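Local coordinates for mitochondrial import inner membrane translocase subunit TIM21 (Saccharomyces cerevisiae, PDB 2CIU), which links the preprotein translocases of the two mitochondrial membranes, as a TIM23-complex subunit whose intermembrane-space domain, described here, interacts with TOM22 of the outer-membrane complex, at residues A[40-45]-A[76-81]; A[81-86]-A[107-112]; A[22-27]-A[115-120]; A[8-13]-A[100-105]. All blocks are in the same frame, centred on the assembly; numbering follows the deposited sequence.

How the contacts relate
The chain starts with helix 6-20, which meets the beginning of strand 101-108 in contact 4, and continues into helix 22-27, whose partner in contact 3 is the late segment 115-120. These two long loops cross. Nested within both is contact 1, where strand 41-48 pairs with the end of strand 70-79. The chain then turns at Lys-81, shared with contact 2, and enters strand 84-92; contact 2 pairs that strand with the far end of 101-108, following contact 1 in series, nested inside contact 3 and crossing contact 4. Contacts 1 and 2 are two seams of one antiparallel sheet, separated by the pairing of 70-79 with 84-92, and contacts 3 and 4 join two helices to it.

Contact 1 of 4, residues A[40-45]-A[76-81]; sequences LKAYGE and FHVESK
Segments 40-45 and 76-81 run antiparallel, their strand axes 4.6 Å apart at closest approach, and pair Lys-41 with Glu-79 and Tyr-43 with His-77 as hydrogen-bonded pairs and Ala-42 with Val-78 as a non-hydrogen-bonded one. This is one seam of the antiparallel sheet of the TIM21 domain. Lys-41, Tyr-43, His-77 and Glu-79 share one face. There CG of Tyr-43 sits between its backbone N and carbonyl carbon (chi1 39°), and the ring leans across the seam, bringing Tyr-43 CE1 to 3.5 Å from His-77 CB. The Tyr-43 OH donates to Glu-79 OE2 at 2.7 Å, reaching the oxygen from above the carboxylate plane while OE2 lies at the edge of the ring. On the other face, Ala-42 touches Phe-11 and Val-15 of helix 6-20, Val-78 touches Leu-28, and Leu-40 CD1 meets Val-78 CG1 at 3.7 Å. Leu-40 CD2 presses tightly on CB of Ser-80; the Ser-80 hydroxyl bonds to Leu-28 O. Back on the tyrosine face, Glu-79 OE2 also accepts from a water whose oxygen is 2.7 Å from it, and which in turn accepts from Lys-41 NZ.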
# COMPACT_ATOMS: atom_id res chain seq x y z
N LEU A 40 8.44 11.90 1.69
CA LEU A 40 7.13 11.44 2.14
C LEU A 40 7.23 10.72 3.49
O LEU A 40 8.31 10.28 3.90
CB LEU A 40 6.52 10.51 1.09
CG LEU A 40 6.18 11.14 -0.26
CD1 LEU A 40 5.64 10.08 -1.21
CD2 LEU A 40 5.16 12.24 -0.05
N LYS A 41 6.09 10.62 4.16
CA LYS A 41 5.99 9.99 5.47
C LYS A 41 5.04 8.79 5.34
O LYS A 41 4.11 8.82 4.53
CB LYS A 41 5.43 11.01 6.45
CG LYS A 41 5.27 10.54 7.86
CD LYS A 41 4.71 11.66 8.72
CE LYS A 41 4.62 11.27 10.18
NZ LYS A 41 4.23 12.46 11.00
N ALA A 42 5.29 7.74 6.12
CA ALA A 42 4.45 6.55 6.07
C ALA A 42 4.22 5.99 7.47
O ALA A 42 5.07 6.10 8.35
CB ALA A 42 5.09 5.48 5.17
N TYR A 43 3.06 5.38 7.66
CA TYR A 43 2.71 4.80 8.95
C TYR A 43 1.55 3.84 8.75
O TYR A 43 0.99 3.77 7.65
CB TYR A 43 2.34 5.88 9.98
CG TYR A 43 1.54 7.04 9.42
CD1 TYR A 43 0.19 6.89 9.09
CD2 TYR A 43 2.13 8.29 9.19
CE1 TYR A 43 -0.55 7.95 8.55
CE2 TYR A 43 1.40 9.35 8.64
CZ TYR A 43 0.05 9.17 8.32
OH TYR A 43 -0.69 10.18 7.76
N GLY A 44 1.22 3.12 9.81
CA GLY A 44 0.14 2.14 9.77
C GLY A 44 -1.22 2.76 9.56
O GLY A 44 -1.40 3.96 9.52
N GLU A 45 -2.21 1.89 9.42
CA GLU A 45 -3.58 2.31 9.20
C GLU A 45 -4.11 3.29 10.25
O GLU A 45 -3.98 3.06 11.45
CB GLU A 45 -4.45 1.05 9.16
CG GLU A 45 -5.91 1.26 8.91
CD GLU A 45 -6.60 -0.07 8.69
OE1 GLU A 45 -6.28 -1.03 9.42
OE2 GLU A 45 -7.46 -0.16 7.79
N PHE A 76 -1.72 0.60 4.90
CA PHE A 76 -0.89 1.62 5.53
C PHE A 76 -1.08 2.92 4.77
O PHE A 76 -1.77 2.96 3.76
CB PHE A 76 0.60 1.20 5.57
CG PHE A 76 1.23 1.01 4.22
CD1 PHE A 76 1.80 2.08 3.53
CD2 PHE A 76 1.28 -0.26 3.65
CE1 PHE A 76 2.41 1.88 2.29
CE2 PHE A 76 1.88 -0.46 2.41
CZ PHE A 76 2.45 0.61 1.73
N HIS A 77 -0.50 4.01 5.27
CA HIS A 77 -0.67 5.28 4.60
C HIS A 77 0.65 5.88 4.20
O HIS A 77 1.68 5.55 4.78
CB HIS A 77 -1.35 6.30 5.52
CG HIS A 77 -2.77 5.97 5.85
ND1 HIS A 77 -3.13 5.19 6.93
CD2 HIS A 77 -3.93 6.32 5.24
CE1 HIS A 77 -4.45 5.09 6.98
NE2 HIS A 77 -4.96 5.77 5.97
N VAL A 78 0.59 6.76 3.21
CA VAL A 78 1.75 7.51 2.74
C VAL A 78 1.22 8.93 2.70
O VAL A 78 0.18 9.22 2.10
CB VAL A 78 2.23 7.06 1.34
CG1 VAL A 78 3.35 7.98 0.86
CG2 VAL A 78 2.74 5.62 1.41
N GLU A 79 1.93 9.83 3.37
CA GLU A 79 1.50 11.21 3.49
C GLU A 79 2.47 12.25 2.94
O GLU A 79 3.66 12.18 3.22
CB GLU A 79 1.23 11.53 4.96
CG GLU A 79 0.86 12.99 5.21
CD GLU A 79 0.68 13.34 6.68
OE1 GLU A 79 0.46 14.53 6.97
OE2 GLU A 79 0.74 12.44 7.55
N SER A 80 1.94 13.19 2.16
CA SER A 80 2.75 14.30 1.65
C SER A 80 2.24 15.51 2.42
O SER A 80 1.31 15.40 3.20
CB SER A 80 2.52 14.52 0.15
OG SER A 80 1.19 14.97 -0.09
N LYS A 81 2.85 16.67 2.20
CA LYS A 81 2.40 17.87 2.89
C LYS A 81 0.97 18.26 2.49
O LYS A 81 0.32 19.06 3.17
CB LYS A 81 3.34 19.04 2.59
CG LYS A 81 4.75 18.87 3.14
CD LYS A 81 5.68 19.94 2.57
CE LYS A 81 7.13 19.66 2.93
NZ LYS A 81 8.06 20.52 2.15
O HOH W 1 1.46 13.22 10.02

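Contact 2 of 4, residues A[81-86]-A[107-112]; sequences KKKIAL and VDVPGE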
# COMPACT_ATOMS: atom_id res chain seq x y z
N LYS A 81 2.85 16.67 2.20
CA LYS A 81 2.40 17.87 2.89
C LYS A 81 0.97 18.26 2.49
O LYS A 81 0.32 19.06 3.17
CB LYS A 81 3.34 19.04 2.59
CG LYS A 81 4.75 18.87 3.14
CD LYS A 81 5.68 19.94 2.57
CE LYS A 81 7.13 19.66 2.93
NZ LYS A 81 8.06 20.52 2.15
N LYS A 82 0.48 17.71 1.38
CA LYS A 82 -0.86 18.06 0.92
C LYS A 82 -1.91 16.95 0.92
O LYS A 82 -3.10 17.24 0.96
CB LYS A 82 -0.78 18.63 -0.50
CG LYS A 82 0.22 19.77 -0.64
CD LYS A 82 0.09 20.50 -1.96
CE LYS A 82 -1.12 21.42 -1.95
NZ LYS A 82 -1.06 22.43 -3.04
N LYS A 83 -1.48 15.70 0.90
CA LYS A 83 -2.43 14.59 0.83
C LYS A 83 -2.02 13.35 1.62
O LYS A 83 -0.85 13.14 1.92
CB LYS A 83 -2.62 14.17 -0.63
CG LYS A 83 -3.03 15.28 -1.58
CD LYS A 83 -4.47 15.74 -1.35
CE LYS A 83 -5.46 14.69 -1.80
NZ LYS A 83 -6.86 15.23 -1.76
N ILE A 84 -3.01 12.51 1.94
CA ILE A 84 -2.74 11.26 2.62
C ILE A 84 -3.35 10.16 1.76
O ILE A 84 -4.53 10.23 1.40
CB ILE A 84 -3.35 11.21 4.02
CG1 ILE A 84 -2.64 12.21 4.93
CG2 ILE A 84 -3.23 9.81 4.60
CD1 ILE A 84 -3.19 12.25 6.35
N ALA A 85 -2.55 9.16 1.42
CA ALA A 85 -3.04 8.04 0.62
C ALA A 85 -3.20 6.83 1.51
O ALA A 85 -2.50 6.68 2.51
CB ALA A 85 -2.05 7.72 -0.51
N LEU A 86 -4.17 5.97 1.17
CA LEU A 86 -4.36 4.72 1.87
C LEU A 86 -3.88 3.68 0.87
O LEU A 86 -4.30 3.68 -0.27
CB LEU A 86 -5.84 4.48 2.20
CG LEU A 86 -6.17 3.09 2.77
CD1 LEU A 86 -5.35 2.78 4.01
CD2 LEU A 86 -7.64 3.06 3.10
N VAL A 107 -3.77 2.17 -4.39
CA VAL A 107 -3.63 3.36 -3.57
C VAL A 107 -4.82 4.26 -3.75
O VAL A 107 -5.18 4.58 -4.88
CB VAL A 107 -2.37 4.14 -3.97
CG1 VAL A 107 -2.22 5.36 -3.08
CG2 VAL A 107 -1.16 3.24 -3.89
N ASP A 108 -5.42 4.65 -2.64
CA ASP A 108 -6.57 5.54 -2.65
C ASP A 108 -6.20 6.91 -2.11
O ASP A 108 -5.86 7.03 -0.93
CB ASP A 108 -7.70 4.99 -1.77
CG ASP A 108 -8.46 3.83 -2.41
OD1 ASP A 108 -8.44 3.69 -3.65
OD2 ASP A 108 -9.10 3.07 -1.65
N VAL A 109 -6.27 7.93 -2.96
CA VAL A 109 -6.01 9.31 -2.55
C VAL A 109 -7.35 10.03 -2.70
O VAL A 109 -8.00 9.93 -3.74
CB VAL A 109 -4.98 9.99 -3.47
CG1 VAL A 109 -4.78 11.44 -3.02
CG2 VAL A 109 -3.66 9.22 -3.43
N PRO A 110 -7.79 10.75 -1.66
CA PRO A 110 -9.09 11.43 -1.79
C PRO A 110 -9.23 12.30 -3.03
O PRO A 110 -8.34 13.10 -3.35
CB PRO A 110 -9.19 12.22 -0.50
CG PRO A 110 -8.46 11.36 0.47
CD PRO A 110 -7.24 10.94 -0.31
N GLY A 111 -10.35 12.13 -3.73
CA GLY A 111 -10.61 12.91 -4.93
C GLY A 111 -9.94 12.38 -6.18
O GLY A 111 -10.07 12.98 -7.25
N GLU A 112 -9.23 11.27 -6.06
CA GLU A 112 -8.56 10.67 -7.20
C GLU A 112 -9.07 9.26 -7.43
O GLU A 112 -9.55 8.60 -6.51
CB GLU A 112 -7.05 10.60 -6.96
CG GLU A 112 -6.39 11.94 -6.60
CD GLU A 112 -6.45 12.96 -7.72
OE1 GLU A 112 -6.39 12.56 -8.90
OE2 GLU A 112 -6.53 14.17 -7.41
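Lys-83 reaches across to Val-109 and Pro-110 where the two strands part beyond their last ladder pair. Its CB points toward segment 107-112, and the side chain then folds at CD and again at CE (chi2 and chi3 both -71°) instead of running out straight. Lys-83 CE rests against Val-109 CG1 at 3.5 Å, the lysine crossing the valine at about a right angle, and also passes close to Pro-110 O. At the tip, Lys-83 NZ donates to Pro-110 O at 3.0 Å, tilted 35° from the carbonyl plane, with Pro-110 CB a little farther off. Pro-110 O belongs to the type II turn from Val-109 to Glu-112, which is closed by a backbone bond from Glu-112 N to Val-109 O and has Gly-111 at its third position, with a positive phi of 83°. The lysine therefore grips the turn by its central carbonyl. Deeper in, Ala-85 CB meets two valines, 3.5 Å from Val-107 CG1, a tight fit, and 3.7 Å from Val-109 CG2. Helix 22-27 packs on these valines through Ile-24 and Leu-27. Leu-86 and Asp-108 form a hydrogen-bonded pair, with Leu-86 N to Asp-108 O at 2.9 Å and Asp-108 N to Leu-86 O at 2.8 Å; the carboxylate of Asp-108 makes a salt bridge with Arg-114. Paired in this way, the open ends of strands 84-92 and 101-108 complete an antiparallel beta hairpin.

Contact 3 of 4, residues A[22-27]-A[115-120]; sequences KDIRSL and YYLIKP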
# COMPACT_ATOMS: atom_id res chain seq x y z
N LYS A 22 5.94 7.56 -10.03
CA LYS A 22 5.67 8.91 -10.50
C LYS A 22 4.20 9.32 -10.45
O LYS A 22 3.87 10.42 -10.02
CB LYS A 22 6.20 9.09 -11.92
N ASP A 23 3.32 8.44 -10.91
CA ASP A 23 1.89 8.75 -10.91
C ASP A 23 1.36 8.96 -9.49
O ASP A 23 0.57 9.87 -9.26
CB ASP A 23 1.08 7.64 -11.58
CG ASP A 23 1.21 7.66 -13.10
OD1 ASP A 23 1.27 8.76 -13.68
OD2 ASP A 23 1.23 6.57 -13.71
N ILE A 24 1.78 8.11 -8.56
CA ILE A 24 1.33 8.23 -7.18
C ILE A 24 1.85 9.53 -6.56
O ILE A 24 1.11 10.23 -5.85
CB ILE A 24 1.80 7.05 -6.30
CG1 ILE A 24 1.20 5.73 -6.82
CG2 ILE A 24 1.38 7.28 -4.85
CD1 ILE A 24 -0.30 5.72 -6.82
N ARG A 25 3.10 9.86 -6.84
CA ARG A 25 3.66 11.10 -6.31
C ARG A 25 2.85 12.28 -6.82
O ARG A 25 2.66 13.26 -6.11
CB ARG A 25 5.13 11.25 -6.70
CG ARG A 25 6.05 10.22 -6.07
CD ARG A 25 7.52 10.59 -6.29
NE ARG A 25 7.91 11.74 -5.47
CZ ARG A 25 8.27 11.66 -4.19
NH1 ARG A 25 8.31 10.49 -3.57
NH2 ARG A 25 8.60 12.77 -3.53
N SER A 26 2.37 12.19 -8.05
CA SER A 26 1.58 13.25 -8.64
C SER A 26 0.22 13.34 -7.94
O SER A 26 -0.27 14.43 -7.67
CB SER A 26 1.38 13.01 -10.14
OG SER A 26 0.63 14.06 -10.73
N LEU A 27 -0.38 12.18 -7.65
CA LEU A 27 -1.66 12.16 -6.96
C LEU A 27 -1.53 12.75 -5.56
O LEU A 27 -2.46 13.36 -5.04
CB LEU A 27 -2.21 10.73 -6.87
CG LEU A 27 -2.54 10.03 -8.20
CD1 LEU A 27 -3.06 8.61 -7.91
CD2 LEU A 27 -3.56 10.83 -8.97
N TYR A 115 -5.81 3.91 -7.73
CA TYR A 115 -4.68 3.58 -8.59
C TYR A 115 -4.07 2.22 -8.28
O TYR A 115 -3.58 1.99 -7.17
CB TYR A 115 -3.61 4.67 -8.44
CG TYR A 115 -2.53 4.61 -9.48
CD1 TYR A 115 -2.55 5.47 -10.57
CD2 TYR A 115 -1.50 3.68 -9.38
CE1 TYR A 115 -1.56 5.40 -11.55
CE2 TYR A 115 -0.51 3.60 -10.35
CZ TYR A 115 -0.54 4.47 -11.43
OH TYR A 115 0.44 4.38 -12.39
N TYR A 116 -4.10 1.32 -9.25
CA TYR A 116 -3.52 -0.00 -9.04
C TYR A 116 -2.06 -0.10 -9.43
O TYR A 116 -1.69 0.15 -10.58
CB TYR A 116 -4.32 -1.06 -9.82
CG TYR A 116 -5.61 -1.46 -9.15
CD1 TYR A 116 -5.66 -2.61 -8.35
CD2 TYR A 116 -6.76 -0.68 -9.27
CE1 TYR A 116 -6.83 -2.96 -7.68
CE2 TYR A 116 -7.94 -1.03 -8.60
CZ TYR A 116 -7.96 -2.17 -7.81
OH TYR A 116 -9.10 -2.50 -7.12
N LEU A 117 -1.22 -0.44 -8.46
CA LEU A 117 0.20 -0.64 -8.71
C LEU A 117 0.36 -2.07 -9.20
O LEU A 117 1.19 -2.37 -10.04
CB LEU A 117 1.02 -0.43 -7.44
CG LEU A 117 1.19 1.02 -6.99
CD1 LEU A 117 1.93 1.07 -5.65
CD2 LEU A 117 1.96 1.80 -8.05
N ILE A 118 -0.46 -2.96 -8.64
CA ILE A 118 -0.42 -4.36 -9.03
C ILE A 118 -1.85 -4.81 -9.23
O ILE A 118 -2.64 -4.85 -8.28
CB ILE A 118 0.27 -5.22 -7.95
CG1 ILE A 118 1.74 -4.78 -7.85
CG2 ILE A 118 0.16 -6.70 -8.31
CD1 ILE A 118 2.54 -5.49 -6.79
N LYS A 119 -2.20 -5.11 -10.47
CA LYS A 119 -3.55 -5.56 -10.79
C LYS A 119 -3.59 -7.07 -10.68
O LYS A 119 -2.73 -7.77 -11.23
CB LYS A 119 -3.94 -5.13 -12.21
CG LYS A 119 -4.30 -3.66 -12.31
CD LYS A 119 -4.71 -3.30 -13.73
CE LYS A 119 -5.12 -1.84 -13.83
NZ LYS A 119 -5.56 -1.49 -15.21
N PRO A 120 -4.59 -7.60 -9.97
CA PRO A 120 -4.73 -9.04 -9.79
C PRO A 120 -4.85 -9.82 -11.09
O PRO A 120 -5.32 -9.29 -12.11
CB PRO A 120 -6.00 -9.16 -8.94
CG PRO A 120 -6.04 -7.86 -8.19
CD PRO A 120 -5.66 -6.88 -9.26
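The ring of Tyr-115 is approached obliquely by three residues of helix 22-27, all from the same side of the ring plane. Ile-24 CD1 lies 3.5 Å from Tyr-115 CD2 and nearly as close to CG. Asp-23 CB comes to 3.5 Å from Tyr-115 CE1, and Leu-27 CD1 meets the root of the side chain, 4.0 Å from Tyr-115 CB. CG of Tyr-115 is anti to its backbone N (chi1 -167°), and from there the ring extends toward the helix. The Tyr-115 OH donates to Asp-23 OD2 at 2.7 Å, onto the anti lone pair of that oxygen, the one turned away from OD1; carboxylate and ring planes stand 55° apart. Asp-23 and Leu-27, one helical turn apart, both cross the tyrosine at about a right angle. Beside them, Leu-117 CD2 reaches Ile-24 CG1 at 4.2 Å. Leu-117 and Ile-118 together face Met-105 in a classic beta bulge, where the chain turns a corner after strand 115-116. Val-18 of helix 6-20 touches both Ile-24 and Leu-117, and Val-107 also borders Ile-24, so the apolar side of this contact continues into the packing of helices on the sheet. The chemistry is thus divided: hydrocarbon contacts line one side of the ring and its base, while at the exposed Asp-23 a single short bond to a carboxylate oxygen fixes the phenol tip and would be expected to favour the charged aspartate.

Contact 4 of 4, residues A[8-13]-A[100-105]; sequences TQLFNR and PDFINM
The guanidinium of Arg-13 lies flat on the ring of Phe-102, and this stack is the close-packed part of the contact between helix 6-20 and the start of strand 101-108. The two planes are 20° apart and Arg-13 CZ is 4.0 Å from the centroid of the Phe-102 ring, a cation-pi arrangement; Phe-102 CE1 sits under the centre of the guanidinium, 3.5 Å from Arg-13 CZ. CG of Arg-13 is anti to the backbone N (chi1 176°), and the chain runs extended to NE, sliding past the phenylalanine in the opposite direction. Both terminal nitrogens then close on one acceptor, Pro-100 O, with Arg-13 NH1 at 2.8 Å and NH2 at 3.0 Å. The oxygen lies in the guanidinium plane, and this grip should hold the group flat against the ring. Leu-10 CD1 lies 3.6 Å from Phe-102 CE1. The looser part is at Pro-100, partly exposed like Arg-13, where Pro-100 CG is 3.9 Å from Leu-10 CD1 and Pro-100 CD 3.8 Å from Arg-13 NH1. Phe-102 also touches Met-17 of the same helix, Leu-89 of strand 84-92 and Ile-118, while Met-105 farther along the strand packs under Ala-14, Met-17 and Val-18, continuing the seat of helix 6-20 on the sheet.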
# COMPACT_ATOMS: atom_id res chain seq x y z
N THR A 8 7.54 -6.41 8.45
CA THR A 8 8.46 -5.30 8.26
C THR A 8 8.95 -5.28 6.81
O THR A 8 8.92 -4.24 6.16
CB THR A 8 9.66 -5.40 9.22
OG1 THR A 8 9.20 -5.27 10.57
CG2 THR A 8 10.68 -4.30 8.92
N GLN A 9 9.38 -6.43 6.30
CA GLN A 9 9.85 -6.49 4.92
C GLN A 9 8.71 -6.25 3.95
O GLN A 9 8.88 -5.60 2.92
CB GLN A 9 10.52 -7.84 4.63
CG GLN A 9 11.72 -8.08 5.53
CD GLN A 9 12.68 -9.15 5.02
OE1 GLN A 9 13.44 -9.72 5.81
NE2 GLN A 9 12.67 -9.42 3.72
N LEU A 10 7.52 -6.75 4.28
CA LEU A 10 6.38 -6.57 3.40
C LEU A 10 6.07 -5.08 3.25
O LEU A 10 5.84 -4.58 2.15
CB LEU A 10 5.17 -7.32 3.99
CG LEU A 10 4.00 -7.62 3.06
CD1 LEU A 10 4.47 -8.51 1.92
CD2 LEU A 10 2.90 -8.31 3.85
N PHE A 11 6.07 -4.37 4.38
CA PHE A 11 5.82 -2.94 4.39
C PHE A 11 6.95 -2.16 3.70
O PHE A 11 6.69 -1.28 2.89
CB PHE A 11 5.67 -2.45 5.83
CG PHE A 11 5.73 -0.95 5.97
CD1 PHE A 11 4.66 -0.15 5.57
CD2 PHE A 11 6.88 -0.34 6.45
CE1 PHE A 11 4.74 1.25 5.64
CE2 PHE A 11 6.96 1.06 6.53
CZ PHE A 11 5.90 1.85 6.12
N ASN A 12 8.19 -2.48 4.03
CA ASN A 12 9.31 -1.75 3.42
C ASN A 12 9.28 -1.87 1.90
O ASN A 12 9.49 -0.90 1.17
CB ASN A 12 10.65 -2.28 3.94
CG ASN A 12 10.93 -1.85 5.37
OD1 ASN A 12 10.28 -0.95 5.92
ND2 ASN A 12 11.92 -2.49 5.99
N ARG A 13 9.01 -3.07 1.42
CA ARG A 13 8.95 -3.34 0.01
C ARG A 13 7.80 -2.57 -0.65
O ARG A 13 7.96 -1.95 -1.70
CB ARG A 13 8.79 -4.84 -0.17
CG ARG A 13 8.62 -5.33 -1.57
CD ARG A 13 8.51 -6.83 -1.47
NE ARG A 13 8.10 -7.45 -2.72
CZ ARG A 13 7.65 -8.69 -2.79
NH1 ARG A 13 7.55 -9.43 -1.69
NH2 ARG A 13 7.29 -9.19 -3.96
N PRO A 100 7.31 -13.05 -0.70
CA PRO A 100 5.98 -13.43 -1.16
C PRO A 100 5.53 -12.68 -2.39
O PRO A 100 6.03 -11.59 -2.69
CB PRO A 100 5.10 -13.14 0.06
CG PRO A 100 5.79 -11.97 0.69
CD PRO A 100 7.24 -12.40 0.62
N ASP A 101 4.59 -13.27 -3.11
CA ASP A 101 4.06 -12.63 -4.30
C ASP A 101 3.07 -11.54 -3.93
O ASP A 101 2.29 -11.69 -2.99
CB ASP A 101 3.34 -13.66 -5.19
CG ASP A 101 4.27 -14.72 -5.73
OD1 ASP A 101 5.34 -14.36 -6.25
OD2 ASP A 101 3.91 -15.92 -5.64
N PHE A 102 3.12 -10.43 -4.65
CA PHE A 102 2.15 -9.36 -4.42
C PHE A 102 1.01 -9.72 -5.37
O PHE A 102 1.20 -9.82 -6.58
CB PHE A 102 2.73 -7.99 -4.78
CG PHE A 102 3.49 -7.32 -3.66
CD1 PHE A 102 3.91 -8.05 -2.55
CD2 PHE A 102 3.80 -5.97 -3.73
CE1 PHE A 102 4.63 -7.44 -1.53
CE2 PHE A 102 4.52 -5.35 -2.71
CZ PHE A 102 4.93 -6.08 -1.61
N ILE A 103 -0.17 -9.94 -4.79
CA ILE A 103 -1.36 -10.33 -5.55
C ILE A 103 -2.20 -9.14 -6.01
O ILE A 103 -2.74 -9.14 -7.12
CB ILE A 103 -2.25 -11.24 -4.68
CG1 ILE A 103 -1.50 -12.51 -4.31
CG2 ILE A 103 -3.55 -11.57 -5.42
CD1 ILE A 103 -2.25 -13.41 -3.35
N ASN A 104 -2.29 -8.12 -5.17
CA ASN A 104 -3.11 -6.96 -5.47
C ASN A 104 -2.54 -5.80 -4.66
O ASN A 104 -2.17 -5.98 -3.52
CB ASN A 104 -4.55 -7.25 -5.02
CG ASN A 104 -5.51 -6.10 -5.29
OD1 ASN A 104 -6.52 -5.94 -4.59
ND2 ASN A 104 -5.21 -5.29 -6.30
N MET A 105 -2.44 -4.63 -5.27
CA MET A 105 -1.95 -3.47 -4.54
C MET A 105 -2.50 -2.20 -5.16
O MET A 105 -2.36 -1.97 -6.36
CB MET A 105 -0.42 -3.45 -4.53
CG MET A 105 0.13 -2.30 -3.70
SD MET A 105 1.94 -2.27 -3.72
CE MET A 105 2.22 -1.39 -2.25